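Dextranase (Pseudarthrobacter oxydans, PDB 6NZS) catalyses the endohydrolysis of alpha-1,6-glucosidic linkages in dextran. Local coordinates at residues Gly8-Trp13 against Ser88-Ala93; Val31-Phe36 against Ser101-Gln106; Tyr37-Ala42 against Tyr51-Tyr56; Ser119-Glu124 against Ala142-Ser147; Met187-Pro192 against Asn357-Gly362. One frame throughout, in Å; residues are numbered along the deposited sequence.

Contact 1 (Gly8-Trp13 against Ser88-Ala93); sequences GNLHTW and SSFEYA
Ser-89 meets the six-membered part of the Trp-13 indole. Its carbonyl O stands over one ring face, offset toward the rim, 3.6 Å from Trp-13 CZ2. Phe-90 comes next. Its CB lies 3.9 Å from Thr-12 CG2, and its CD1 is 4.0 Å from Leu-10 CD1. Glu-91 forms an antiparallel hydrogen-bonded pair with His-11. His-11 N to Glu-91 O and Glu-91 N to His-11 O both measure 2.9 Å. Their side chains run side by side, and His-11 ND1 donates to Glu-91 OE1 at 3.0 Å. The carboxylate oxygen lies in the ring plane and is met on its anti side. An alanine in place of His-11 would probably leave Glu-91 OE1 without this donor. Tyr-92 and Leu-10 form the next, non-hydrogen-bonded pair. Just past the paired residues, Ala-93 N donates to Asn-9 O at 2.8 Å. Short strand 10-11 is thus joined to strand 84-92 of the family 49 Ig-like N-terminal domain, which also pairs antiparallel with strand 51-58 and parallel with strand 176-192.

Contact 2 (Val31-Phe36 against Ser101-Gln106); sequences VRRSSF and SLRTGQ
Arg-103 packs its side chain against the backbone of Ser-35 and Phe-36. CB of Arg-103 starts 3.5 Å from Ser-35 O. Arg-103 CG lies 3.8 Å from Phe-36 O. Arg-103 CD turns back to Ser-35 O at 3.6 Å. The chain bends at chi3 (56°), which sets NE where it donates to a water; that water donates to Ser-35 O. At the tip, NH1 of Arg-103 is 3.5 Å from NH2 of Arg-33. These are two donors of like charge, and Asp-38 forms a salt bridge with each. The backbone adds one bond, Arg-103 N to Phe-36 O at 2.9 Å. Beside it, Thr-104 CG2 meets the edge of the Phe-36 ring, in plane, 3.7 Å from CD1 of Phe-36. Thr-104 OG1 accepts from Gln-106 N in an ST turn. An alanine at Thr-104 would probably open a gap at the Phe-36 edge and leave Gln-106 N without that acceptor. Strand 31-33 pairs parallel with strand 18-20, while strand 96-102 runs antiparallel to strands 37-43 and 132-137.

Contact 3 (Tyr37-Ala42 against Tyr51-Tyr56); sequences YDLQVA and YDAFTY
Asp-52 OD1 is gripped by Gln-40 NE2 at 3.0 Å and by a water that donates to it. The amide comes from above the carboxylate plane, 41° out of it, while the oxygen lies in the amide plane of Gln-40. The two side chains run side by side. Gln-40 is extended beyond CG, and its CG passes 3.4 Å from Asp-52 OD1. The other carboxylate oxygen, OD2, accepts from Thr-3 N. The same water also donates to Leu-39 O. That carbonyl takes Ala-53 N as well, at a rather long 3.2 Å. A second water sits one step further along. It accepts from Leu-39 N at 2.8 Å and donates to Ala-53 O, and it is hydrogen-bonded to Thr-55 OG1. Water thus links the strands where they draw apart. At the other end the pairing is direct. Tyr-51 N to Val-41 O is 2.7 Å, and Val-41 N to Tyr-51 O is 2.8 Å. Leu-39, Val-41, Tyr-51 and Ala-53 share one face. On it Leu-39 CD2 touches Ala-53 CB at 3.7 Å, and Val-41 CG2 reaches the same methyl less closely. Strand 96-102 pairs with the far edge of strand 37-43. The arrangement is an antiparallel beta hairpin, built into the Ig-like N-terminal domain of a family 49 glycosyl hydrolase.

Contact 4 (Ser119-Glu124 against Ala142-Ser147); sequences SSYNFE and AGYRFS
Tyr-144 presses the edge of its ring into the face of Tyr-121. CD2 of Tyr-144 stands over the centre of that face, 3.8 Å from Tyr-121 CE2. The planes are 80° apart, a T-shaped stack. Phe-123 is the wedge of the group. Its CZ enters the face of the Tyr-144 ring, offset toward the rim, 3.7 Å from CD2 of Tyr-144. Its CE2 stands over the centre of the Phe-146 ring, 3.8 Å from CE1 of Phe-146. The tip of Phe-123 fills the hollow between side chains two residues apart on one strand face. All four rings form an aromatic cluster built from edge-to-face pairs, in the Ig-like N-terminal domain. It joins the loop before strand 125-129 to strand 144-150. Inverse gamma turns centred on Tyr-121 and Asn-122 shape that loop. Phe-146 CG sits between its backbone N and carbonyl carbon (chi1 60°), which sets it 4.1 Å from Phe-123 CE2. Phe-146 CB abuts the edge of Tyr-121, 3.9 Å from CD2 of that ring. A water is hydrogen-bonded to Tyr-121 OH and accepts from Arg-145 N. The Arg-145 side chain starts in the other direction, and its NH1 and NH2 both bind Ala-142 O.

Contact 5 (Met187-Pro192 against Asn357-Gly362); sequences MIFAEP and NYKQVG
Glu-191 and Lys-359 meet tip to tip where the Ig-like N-terminal domain packs on the beta-solenoid. Strand 187-192 belongs to the first and strand 359-361 to the second. The strands run nearly antiparallel, their axes 10.7 Å apart at closest approach, so side chains alone bridge them. The polar contacts centre on Glu-191 OE1. Asn-357 ND2 donates to it at 3.0 Å, in a fairly straight bond (162°), from above the carboxylate plane. Lys-359 NZ forms a salt bridge with the same oxygen, also at 3.0 Å, though its hydrogen bond is weak. NZ of Lys-359 also binds Asn-357 O at 2.9 Å, and Gly-331 O beyond. The other carboxylate oxygen of Glu-191, OE2, pairs with Arg-145. All these groups are buried, and two cationic partners would probably help Glu-191 to stay ionised. The apolar contacts centre on the Phe-189 ring. Lys-359 CG lies over the middle of one face in a CH-pi contact, 3.7 Å from the ring centroid and 14° off the normal. The lysine then bends at chi2 (92°), which puts its CD 3.9 Å from CD2 of Phe-189. At the ring edge, Val-361 CG1 lies in plane, 3.7 Å from Phe-189 CZ. A separate packing contact is tip to tip: Pro-192 CD touches Asn-357 ND2 at 3.6 Å.

How the contacts relate
Contacts 1 to 4 lie within the Ig-like N-terminal domain, and contact 5 carries it onto the solenoid. Contacts 1 and 3 have centres about 10 Å apart and share a probable hydrogen bond, Thr-12 OG1 to Asp-52 O at 2.7 Å. Contact 2 adjoins contact 3 through Arg-103 and Asp-38, with centres about 11 Å apart. Strand 176-192 of contact 5 lies beside strands 84-92 of contact 1 and 144-150 of contact 4. Ser-88 O probably accepts from Phe-189 N at 2.9 Å, and Phe-146 O from Ile-188 N at 2.8 Å. Leu-39 CD1 of contact 3 packs on Ile-188 CD1 at 3.6 Å. Contacts 2 and 4 do not touch; their centres are about 21 Å apart.

Contact 1 (Gly8-Trp13 against Ser88-Ala93)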
# COMPACT_ATOMS: atom_id res chain seq x y z
N GLY A 8 24.25 18.47 3.74
CA GLY A 8 24.67 17.11 3.46
C GLY A 8 23.90 16.05 4.22
O GLY A 8 23.86 14.89 3.78
N ASN A 9 23.29 16.41 5.35
CA ASN A 9 22.65 15.43 6.23
C ASN A 9 21.14 15.55 6.31
O ASN A 9 20.50 14.65 6.87
CB ASN A 9 23.19 15.54 7.66
CG ASN A 9 24.63 15.11 7.77
OD1 ASN A 9 25.21 14.56 6.83
ND2 ASN A 9 25.22 15.36 8.92
N LEU A 10 20.56 16.63 5.82
CA LEU A 10 19.13 16.85 5.98
C LEU A 10 18.63 17.65 4.79
O LEU A 10 19.25 18.65 4.40
CB LEU A 10 18.84 17.60 7.28
CG LEU A 10 17.37 17.86 7.66
CD1 LEU A 10 16.56 16.55 7.73
CD2 LEU A 10 17.30 18.62 8.98
N HIS A 11 17.53 17.21 4.20
CA HIS A 11 16.90 17.95 3.12
C HIS A 11 15.40 17.99 3.38
O HIS A 11 14.76 16.93 3.46
CB HIS A 11 17.18 17.32 1.76
CG HIS A 11 16.61 18.10 0.62
ND1 HIS A 11 16.14 17.51 -0.53
CD2 HIS A 11 16.43 19.43 0.46
CE1 HIS A 11 15.69 18.44 -1.35
NE2 HIS A 11 15.86 19.62 -0.78
N THR A 12 14.86 19.19 3.52
CA THR A 12 13.42 19.41 3.60
C THR A 12 13.03 20.44 2.55
O THR A 12 13.89 21.09 1.94
CB THR A 12 12.98 19.89 4.98
OG1 THR A 12 13.42 21.24 5.18
CG2 THR A 12 13.53 19.00 6.09
N TRP A 13 11.73 20.59 2.33
CA TRP A 13 11.25 21.48 1.28
C TRP A 13 9.86 21.99 1.62
O TRP A 13 9.20 21.50 2.54
CB TRP A 13 11.26 20.81 -0.10
CG TRP A 13 10.51 19.53 -0.14
CD1 TRP A 13 9.17 19.37 -0.40
CD2 TRP A 13 11.03 18.21 0.09
NE1 TRP A 13 8.84 18.04 -0.35
CE2 TRP A 13 9.95 17.30 -0.05
CE3 TRP A 13 12.31 17.71 0.40
CZ2 TRP A 13 10.12 15.93 0.10
CZ3 TRP A 13 12.47 16.34 0.57
CH2 TRP A 13 11.37 15.46 0.42
N SER A 88 4.46 13.58 5.47
CA SER A 88 5.60 14.45 5.29
C SER A 88 6.82 13.60 4.97
O SER A 88 7.10 12.64 5.69
CB SER A 88 5.86 15.26 6.56
OG SER A 88 6.97 16.14 6.40
N SER A 89 7.52 13.96 3.90
CA SER A 89 8.79 13.33 3.53
C SER A 89 9.95 14.29 3.78
O SER A 89 9.82 15.51 3.64
CB SER A 89 8.80 12.95 2.05
OG SER A 89 7.95 11.84 1.82
N PHE A 90 11.08 13.72 4.15
CA PHE A 90 12.33 14.47 4.17
C PHE A 90 13.45 13.48 3.95
O PHE A 90 13.26 12.27 4.10
CB PHE A 90 12.51 15.28 5.47
CG PHE A 90 12.50 14.45 6.74
CD1 PHE A 90 13.66 13.84 7.20
CD2 PHE A 90 11.33 14.30 7.47
CE1 PHE A 90 13.65 13.08 8.37
CE2 PHE A 90 11.32 13.55 8.64
CZ PHE A 90 12.47 12.94 9.09
N GLU A 91 14.62 13.99 3.58
CA GLU A 91 15.82 13.18 3.48
C GLU A 91 16.69 13.41 4.70
O GLU A 91 16.84 14.55 5.16
CB GLU A 91 16.64 13.52 2.24
CG GLU A 91 15.92 13.31 0.93
CD GLU A 91 16.86 13.52 -0.25
OE1 GLU A 91 16.79 14.60 -0.87
OE2 GLU A 91 17.67 12.61 -0.53
N TYR A 92 17.30 12.34 5.21
CA TYR A 92 18.19 12.47 6.35
C TYR A 92 19.33 11.47 6.23
O TYR A 92 19.21 10.43 5.57
CB TYR A 92 17.45 12.40 7.70
CG TYR A 92 17.07 11.00 8.16
CD1 TYR A 92 16.50 10.08 7.29
CD2 TYR A 92 17.24 10.63 9.48
CE1 TYR A 92 16.14 8.80 7.72
CE2 TYR A 92 16.88 9.35 9.93
CZ TYR A 92 16.34 8.44 9.04
OH TYR A 92 16.01 7.18 9.46
N ALA A 93 20.47 11.82 6.84
CA ALA A 93 21.62 10.93 6.86
C ALA A 93 22.13 10.66 8.27
O ALA A 93 23.10 9.91 8.42
CB ALA A 93 22.74 11.47 5.96
O HOH W 1 10.13 18.26 3.28

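Contact 2 (Val31-Phe36 against Ser101-Gln106)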
# COMPACT_ATOMS: atom_id res chain seq x y z
N VAL A 31 -1.07 22.93 -4.19
CA VAL A 31 -0.76 21.70 -3.47
C VAL A 31 -1.50 21.73 -2.14
O VAL A 31 -1.41 22.71 -1.40
CB VAL A 31 0.75 21.55 -3.22
CG1 VAL A 31 1.04 20.29 -2.41
CG2 VAL A 31 1.53 21.53 -4.54
N ARG A 32 -2.24 20.66 -1.84
CA ARG A 32 -2.98 20.60 -0.58
C ARG A 32 -2.03 20.40 0.59
O ARG A 32 -1.27 19.42 0.62
CB ARG A 32 -4.00 19.46 -0.62
CG ARG A 32 -5.16 19.65 0.37
CD ARG A 32 -6.03 18.40 0.50
NE ARG A 32 -6.57 17.90 -0.76
CZ ARG A 32 -7.68 18.34 -1.35
NH1 ARG A 32 -8.39 19.32 -0.79
NH2 ARG A 32 -8.07 17.81 -2.50
N ARG A 33 -2.07 21.32 1.55
CA ARG A 33 -1.28 21.24 2.77
C ARG A 33 -2.14 20.62 3.87
O ARG A 33 -3.34 20.87 3.93
CB ARG A 33 -0.87 22.65 3.20
CG ARG A 33 -0.14 22.70 4.54
CD ARG A 33 0.32 24.10 4.88
NE ARG A 33 0.73 24.16 6.27
CZ ARG A 33 1.09 25.28 6.90
NH1 ARG A 33 1.09 26.43 6.24
NH2 ARG A 33 1.41 25.24 8.18
N SER A 34 -1.51 19.83 4.74
CA SER A 34 -2.26 19.27 5.87
C SER A 34 -2.85 20.36 6.75
O SER A 34 -2.15 21.27 7.20
CB SER A 34 -1.37 18.38 6.73
OG SER A 34 -2.08 17.88 7.86
N SER A 35 -4.15 20.25 7.02
CA SER A 35 -4.82 21.14 7.97
C SER A 35 -4.56 20.75 9.42
O SER A 35 -4.90 21.52 10.32
CB SER A 35 -6.33 21.08 7.76
OG SER A 35 -6.65 21.50 6.45
N PHE A 36 -3.96 19.59 9.66
CA PHE A 36 -4.00 19.00 10.99
C PHE A 36 -2.65 18.86 11.67
O PHE A 36 -2.62 18.79 12.90
CB PHE A 36 -4.71 17.64 10.93
CG PHE A 36 -6.05 17.73 10.29
CD1 PHE A 36 -7.10 18.28 10.98
CD2 PHE A 36 -6.24 17.33 8.98
CE1 PHE A 36 -8.35 18.41 10.40
CE2 PHE A 36 -7.50 17.46 8.39
CZ PHE A 36 -8.54 18.00 9.10
N SER A 101 3.37 18.76 15.58
CA SER A 101 2.40 19.60 16.28
C SER A 101 1.02 19.37 15.70
O SER A 101 0.85 19.34 14.47
CB SER A 101 2.77 21.07 16.14
OG SER A 101 4.01 21.34 16.78
N LEU A 102 0.04 19.21 16.58
CA LEU A 102 -1.36 19.08 16.20
C LEU A 102 -1.95 20.48 16.09
O LEU A 102 -1.81 21.29 17.01
CB LEU A 102 -2.08 18.26 17.26
CG LEU A 102 -3.55 17.89 17.06
CD1 LEU A 102 -3.78 17.14 15.75
CD2 LEU A 102 -4.05 17.06 18.24
N ARG A 103 -2.60 20.77 14.96
CA ARG A 103 -3.07 22.11 14.61
C ARG A 103 -4.50 22.39 15.02
O ARG A 103 -4.98 23.52 14.84
CB ARG A 103 -2.98 22.33 13.09
CG ARG A 103 -1.57 22.41 12.53
CD ARG A 103 -1.57 22.73 11.03
NE ARG A 103 -2.31 23.95 10.68
CZ ARG A 103 -1.79 25.17 10.69
NH1 ARG A 103 -0.53 25.37 11.04
NH2 ARG A 103 -2.54 26.21 10.36
N THR A 104 -5.22 21.40 15.55
CA THR A 104 -6.67 21.48 15.69
C THR A 104 -7.13 22.27 16.91
O THR A 104 -8.32 22.58 17.00
CB THR A 104 -7.23 20.07 15.85
OG1 THR A 104 -6.60 19.47 16.99
CG2 THR A 104 -6.94 19.23 14.60
N GLY A 105 -6.24 22.59 17.84
CA GLY A 105 -6.64 23.10 19.13
C GLY A 105 -6.81 22.04 20.19
O GLY A 105 -6.96 22.38 21.37
N GLN A 106 -6.81 20.77 19.81
CA GLN A 106 -6.83 19.70 20.79
C GLN A 106 -5.48 19.62 21.49
O GLN A 106 -4.45 20.00 20.94
CB GLN A 106 -7.12 18.37 20.11
CG GLN A 106 -8.50 18.30 19.46
CD GLN A 106 -8.61 17.16 18.48
OE1 GLN A 106 -7.81 17.06 17.55
NE2 GLN A 106 -9.58 16.28 18.69
O HOH W 2 -5.24 24.62 10.05

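Contact 3 (Tyr37-Ala42 against Tyr51-Tyr56)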
# COMPACT_ATOMS: atom_id res chain seq x y z
N TYR A 37 -1.54 18.84 10.93
CA TYR A 37 -0.22 18.61 11.51
C TYR A 37 0.80 19.55 10.89
O TYR A 37 0.74 19.86 9.70
CB TYR A 37 0.25 17.17 11.25
CG TYR A 37 -0.75 16.18 11.76
CD1 TYR A 37 -0.81 15.88 13.11
CD2 TYR A 37 -1.69 15.60 10.91
CE1 TYR A 37 -1.76 15.01 13.61
CE2 TYR A 37 -2.65 14.72 11.40
CZ TYR A 37 -2.68 14.44 12.76
OH TYR A 37 -3.61 13.59 13.29
N ASP A 38 1.74 20.00 11.72
CA ASP A 38 2.95 20.68 11.26
C ASP A 38 4.16 19.89 11.73
O ASP A 38 4.15 19.33 12.83
CB ASP A 38 3.04 22.10 11.83
CG ASP A 38 2.01 23.04 11.23
OD1 ASP A 38 1.86 23.03 10.00
OD2 ASP A 38 1.37 23.79 12.00
N LEU A 39 5.19 19.84 10.89
CA LEU A 39 6.38 19.05 11.19
C LEU A 39 7.65 19.87 10.98
O LEU A 39 7.77 20.60 9.99
CB LEU A 39 6.41 17.80 10.30
CG LEU A 39 7.45 16.73 10.61
CD1 LEU A 39 6.88 15.35 10.33
CD2 LEU A 39 8.68 16.94 9.77
N GLN A 40 8.59 19.75 11.92
CA GLN A 40 9.93 20.30 11.78
C GLN A 40 10.94 19.23 12.16
O GLN A 40 10.63 18.31 12.93
CB GLN A 40 10.14 21.53 12.67
CG GLN A 40 9.37 22.76 12.23
CD GLN A 40 9.57 23.93 13.18
OE1 GLN A 40 10.10 23.77 14.28
NE2 GLN A 40 9.14 25.12 12.75
N VAL A 41 12.15 19.32 11.59
CA VAL A 41 13.19 18.31 11.76
C VAL A 41 14.51 19.00 12.08
O VAL A 41 14.88 19.97 11.43
CB VAL A 41 13.37 17.45 10.50
CG1 VAL A 41 14.25 16.23 10.80
CG2 VAL A 41 12.06 17.02 9.90
N ALA A 42 15.23 18.44 13.05
CA ALA A 42 16.56 18.92 13.40
C ALA A 42 17.49 17.73 13.54
O ALA A 42 17.09 16.67 14.00
CB ALA A 42 16.53 19.66 14.73
N TYR A 51 14.11 22.58 11.04
CA TYR A 51 13.72 23.04 9.72
C TYR A 51 12.33 22.52 9.38
O TYR A 51 12.00 21.37 9.68
CB TYR A 51 14.71 22.52 8.67
CG TYR A 51 16.10 23.06 8.86
CD1 TYR A 51 16.47 24.27 8.28
CD2 TYR A 51 17.05 22.37 9.61
CE1 TYR A 51 17.75 24.77 8.44
CE2 TYR A 51 18.34 22.87 9.77
CZ TYR A 51 18.68 24.06 9.18
OH TYR A 51 19.95 24.57 9.34
N ASP A 52 11.53 23.38 8.75
CA ASP A 52 10.19 22.97 8.33
C ASP A 52 10.27 21.96 7.20
O ASP A 52 11.11 22.07 6.30
CB ASP A 52 9.43 24.20 7.84
CG ASP A 52 9.25 25.22 8.93
OD1 ASP A 52 8.44 24.97 9.84
OD2 ASP A 52 9.93 26.27 8.88
N ALA A 53 9.38 20.96 7.25
CA ALA A 53 9.21 20.01 6.16
C ALA A 53 7.73 19.99 5.81
O ALA A 53 6.88 19.89 6.70
CB ALA A 53 9.64 18.60 6.59
N PHE A 54 7.42 20.11 4.52
CA PHE A 54 6.03 20.19 4.11
C PHE A 54 5.27 18.93 4.51
O PHE A 54 5.80 17.82 4.42
CB PHE A 54 5.94 20.36 2.60
CG PHE A 54 4.60 20.83 2.13
CD1 PHE A 54 4.24 22.16 2.29
CD2 PHE A 54 3.70 19.95 1.55
CE1 PHE A 54 3.00 22.61 1.87
CE2 PHE A 54 2.46 20.40 1.11
CZ PHE A 54 2.10 21.72 1.27
N THR A 55 4.02 19.10 4.93
CA THR A 55 3.11 17.98 5.15
C THR A 55 2.00 18.08 4.12
O THR A 55 1.17 19.00 4.17
CB THR A 55 2.56 17.93 6.57
OG1 THR A 55 3.65 17.91 7.51
CG2 THR A 55 1.72 16.67 6.77
N TYR A 56 1.99 17.13 3.19
CA TYR A 56 0.95 16.98 2.18
C TYR A 56 -0.31 16.40 2.81
O TYR A 56 -0.28 15.86 3.91
CB TYR A 56 1.42 16.00 1.11
CG TYR A 56 2.69 16.44 0.41
CD1 TYR A 56 2.64 17.34 -0.64
CD2 TYR A 56 3.94 15.96 0.81
CE1 TYR A 56 3.79 17.76 -1.28
CE2 TYR A 56 5.10 16.38 0.18
CZ TYR A 56 5.02 17.28 -0.86
OH TYR A 56 6.17 17.70 -1.50
O HOH W 3 4.73 20.39 8.15
O HOH W 4 6.48 23.10 9.78

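Contact 4 (Ser119-Glu124 against Ala142-Ser147)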
# COMPACT_ATOMS: atom_id res chain seq x y z
N SER A 119 4.43 -0.18 16.13
CA SER A 119 4.75 -0.10 17.56
C SER A 119 6.11 -0.68 17.88
O SER A 119 6.69 -0.33 18.92
CB SER A 119 3.67 -0.84 18.36
OG SER A 119 2.42 -0.22 18.17
N SER A 120 6.64 -1.55 17.01
CA SER A 120 7.98 -2.09 17.21
C SER A 120 9.06 -1.01 17.10
O SER A 120 10.19 -1.26 17.53
CB SER A 120 8.24 -3.21 16.20
OG SER A 120 8.19 -2.72 14.86
N TYR A 121 8.74 0.16 16.53
CA TYR A 121 9.68 1.28 16.48
C TYR A 121 9.53 2.02 17.80
O TYR A 121 8.75 2.97 17.93
CB TYR A 121 9.38 2.25 15.34
CG TYR A 121 9.33 1.68 13.95
CD1 TYR A 121 9.80 0.40 13.66
CD2 TYR A 121 8.81 2.43 12.91
CE1 TYR A 121 9.72 -0.10 12.37
CE2 TYR A 121 8.74 1.94 11.64
CZ TYR A 121 9.19 0.68 11.37
OH TYR A 121 9.10 0.20 10.10
N ASN A 122 10.31 1.60 18.78
CA ASN A 122 10.22 2.19 20.11
C ASN A 122 11.04 3.48 20.17
O ASN A 122 11.97 3.63 20.96
CB ASN A 122 10.69 1.15 21.13
CG ASN A 122 10.49 1.60 22.56
OD1 ASN A 122 9.53 2.30 22.88
ND2 ASN A 122 11.40 1.19 23.44
N PHE A 123 10.68 4.44 19.31
CA PHE A 123 11.40 5.70 19.24
C PHE A 123 11.25 6.48 20.55
O PHE A 123 10.17 6.49 21.16
CB PHE A 123 10.85 6.59 18.13
CG PHE A 123 11.02 6.05 16.74
CD1 PHE A 123 12.06 5.21 16.40
CD2 PHE A 123 10.13 6.43 15.75
CE1 PHE A 123 12.20 4.74 15.09
CE2 PHE A 123 10.26 5.98 14.46
CZ PHE A 123 11.29 5.14 14.12
N GLU A 124 12.33 7.14 20.95
CA GLU A 124 12.25 8.08 22.07
C GLU A 124 11.29 9.21 21.71
O GLU A 124 11.34 9.75 20.59
CB GLU A 124 13.64 8.65 22.36
CG GLU A 124 13.65 9.75 23.40
CD GLU A 124 15.04 10.04 23.94
OE1 GLU A 124 15.14 10.90 24.85
OE2 GLU A 124 16.02 9.43 23.46
N ALA A 142 17.70 2.15 5.40
CA ALA A 142 16.36 1.92 4.89
C ALA A 142 15.43 3.09 5.13
O ALA A 142 14.34 3.12 4.54
CB ALA A 142 15.75 0.69 5.57
N GLY A 143 15.82 4.04 5.99
CA GLY A 143 14.86 5.02 6.46
C GLY A 143 13.75 4.34 7.26
O GLY A 143 13.78 3.14 7.54
N TYR A 144 12.77 5.16 7.63
CA TYR A 144 11.60 4.68 8.36
C TYR A 144 10.36 5.36 7.80
O TYR A 144 10.37 6.57 7.57
CB TYR A 144 11.70 5.05 9.85
CG TYR A 144 12.69 4.25 10.64
CD1 TYR A 144 14.02 4.67 10.76
CD2 TYR A 144 12.32 3.07 11.29
CE1 TYR A 144 14.94 3.93 11.49
CE2 TYR A 144 13.24 2.33 12.03
CZ TYR A 144 14.55 2.77 12.12
OH TYR A 144 15.49 2.06 12.84
N ARG A 145 9.30 4.59 7.60
CA ARG A 145 7.98 5.11 7.24
C ARG A 145 7.01 4.69 8.33
O ARG A 145 6.87 3.49 8.60
CB ARG A 145 7.55 4.55 5.88
CG ARG A 145 8.40 5.07 4.69
CD ARG A 145 8.82 3.96 3.71
NE ARG A 145 9.68 2.96 4.35
CZ ARG A 145 10.97 3.12 4.60
NH1 ARG A 145 11.60 4.24 4.28
NH2 ARG A 145 11.65 2.14 5.19
N PHE A 146 6.38 5.66 8.98
CA PHE A 146 5.60 5.34 10.18
C PHE A 146 4.48 6.34 10.38
O PHE A 146 4.48 7.44 9.80
CB PHE A 146 6.50 5.25 11.43
CG PHE A 146 7.25 6.51 11.76
CD1 PHE A 146 8.44 6.82 11.11
CD2 PHE A 146 6.78 7.38 12.74
CE1 PHE A 146 9.12 7.98 11.42
CE2 PHE A 146 7.45 8.53 13.07
CZ PHE A 146 8.64 8.83 12.41
N SER A 147 3.54 5.96 11.24
CA SER A 147 2.35 6.73 11.55
C SER A 147 2.49 7.34 12.94
O SER A 147 2.94 6.68 13.88
CB SER A 147 1.14 5.79 11.53
OG SER A 147 -0.02 6.45 12.01
O HOH W 5 9.66 1.65 7.90

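Contact 5 (Met187-Pro192 against Asn357-Gly362)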
# COMPACT_ATOMS: atom_id res chain seq x y z
N MET A 187 1.54 10.40 8.38
CA MET A 187 2.67 9.54 8.06
C MET A 187 3.93 10.37 7.95
O MET A 187 3.91 11.48 7.42
CB MET A 187 2.42 8.83 6.73
CG MET A 187 2.28 7.33 6.85
SD MET A 187 0.93 6.86 7.94
CE MET A 187 -0.44 7.66 7.09
N ILE A 188 5.03 9.82 8.45
CA ILE A 188 6.36 10.40 8.25
C ILE A 188 7.17 9.42 7.41
O ILE A 188 7.28 8.23 7.76
CB ILE A 188 7.07 10.70 9.58
CG1 ILE A 188 6.29 11.75 10.37
CG2 ILE A 188 8.52 11.16 9.32
CD1 ILE A 188 6.85 12.02 11.76
N PHE A 189 7.72 9.91 6.31
CA PHE A 189 8.60 9.13 5.46
C PHE A 189 9.99 9.76 5.61
O PHE A 189 10.32 10.73 4.94
CB PHE A 189 8.13 9.19 4.01
CG PHE A 189 6.72 8.67 3.78
CD1 PHE A 189 6.14 7.72 4.63
CD2 PHE A 189 6.00 9.12 2.69
CE1 PHE A 189 4.86 7.24 4.38
CE2 PHE A 189 4.72 8.65 2.44
CZ PHE A 189 4.14 7.71 3.29
N ALA A 190 10.78 9.21 6.54
CA ALA A 190 12.14 9.66 6.81
C ALA A 190 13.04 8.82 5.92
O ALA A 190 13.30 7.65 6.21
CB ALA A 190 12.48 9.45 8.29
N GLU A 191 13.48 9.41 4.81
CA GLU A 191 14.12 8.66 3.75
C GLU A 191 15.61 8.94 3.71
O GLU A 191 16.05 10.06 3.99
CB GLU A 191 13.50 9.03 2.40
CG GLU A 191 12.00 8.77 2.31
CD GLU A 191 11.64 7.35 2.60
OE1 GLU A 191 11.96 6.51 1.75
OE2 GLU A 191 11.02 7.05 3.66
N PRO A 192 16.43 7.94 3.36
CA PRO A 192 17.88 8.14 3.41
C PRO A 192 18.37 9.10 2.33
O PRO A 192 17.99 9.00 1.16
CB PRO A 192 18.43 6.73 3.19
CG PRO A 192 17.35 6.00 2.47
CD PRO A 192 16.06 6.57 2.99
N ASN A 357 11.92 2.06 -1.17
CA ASN A 357 11.62 3.38 -0.64
C ASN A 357 10.50 4.05 -1.43
O ASN A 357 10.57 5.23 -1.76
CB ASN A 357 12.87 4.23 -0.50
CG ASN A 357 13.82 3.65 0.51
OD1 ASN A 357 14.57 2.71 0.21
ND2 ASN A 357 13.74 4.13 1.75
N TYR A 358 9.48 3.24 -1.72
CA TYR A 358 8.33 3.59 -2.54
C TYR A 358 7.11 3.58 -1.64
O TYR A 358 7.00 2.75 -0.73
CB TYR A 358 8.20 2.51 -3.62
CG TYR A 358 6.94 2.53 -4.42
CD1 TYR A 358 6.82 3.31 -5.57
CD2 TYR A 358 5.86 1.72 -4.06
CE1 TYR A 358 5.66 3.31 -6.32
CE2 TYR A 358 4.70 1.72 -4.81
CZ TYR A 358 4.60 2.52 -5.93
OH TYR A 358 3.46 2.52 -6.68
N LYS A 359 6.20 4.53 -1.87
CA LYS A 359 5.03 4.69 -1.01
C LYS A 359 3.78 4.91 -1.84
O LYS A 359 3.82 5.55 -2.90
CB LYS A 359 5.16 5.86 -0.03
CG LYS A 359 6.44 5.88 0.78
CD LYS A 359 7.52 6.73 0.06
CE LYS A 359 8.87 6.55 0.68
NZ LYS A 359 9.81 7.45 -0.04
N GLN A 360 2.66 4.38 -1.35
CA GLN A 360 1.35 4.63 -1.92
C GLN A 360 0.45 5.17 -0.81
O GLN A 360 0.34 4.56 0.25
CB GLN A 360 0.77 3.33 -2.50
CG GLN A 360 -0.58 3.48 -3.17
CD GLN A 360 -1.05 2.15 -3.75
OE1 GLN A 360 -0.25 1.28 -4.14
NE2 GLN A 360 -2.35 1.96 -3.78
N VAL A 361 -0.15 6.35 -1.05
CA VAL A 361 -0.96 7.04 -0.05
C VAL A 361 -2.27 7.48 -0.67
O VAL A 361 -2.39 7.64 -1.89
CB VAL A 361 -0.24 8.27 0.56
CG1 VAL A 361 1.05 7.86 1.24
CG2 VAL A 361 0.05 9.33 -0.50
N GLY A 362 -3.27 7.70 0.18
CA GLY A 362 -4.54 8.23 -0.32
C GLY A 362 -5.30 7.29 -1.24
O GLY A 362 -5.90 7.74 -2.22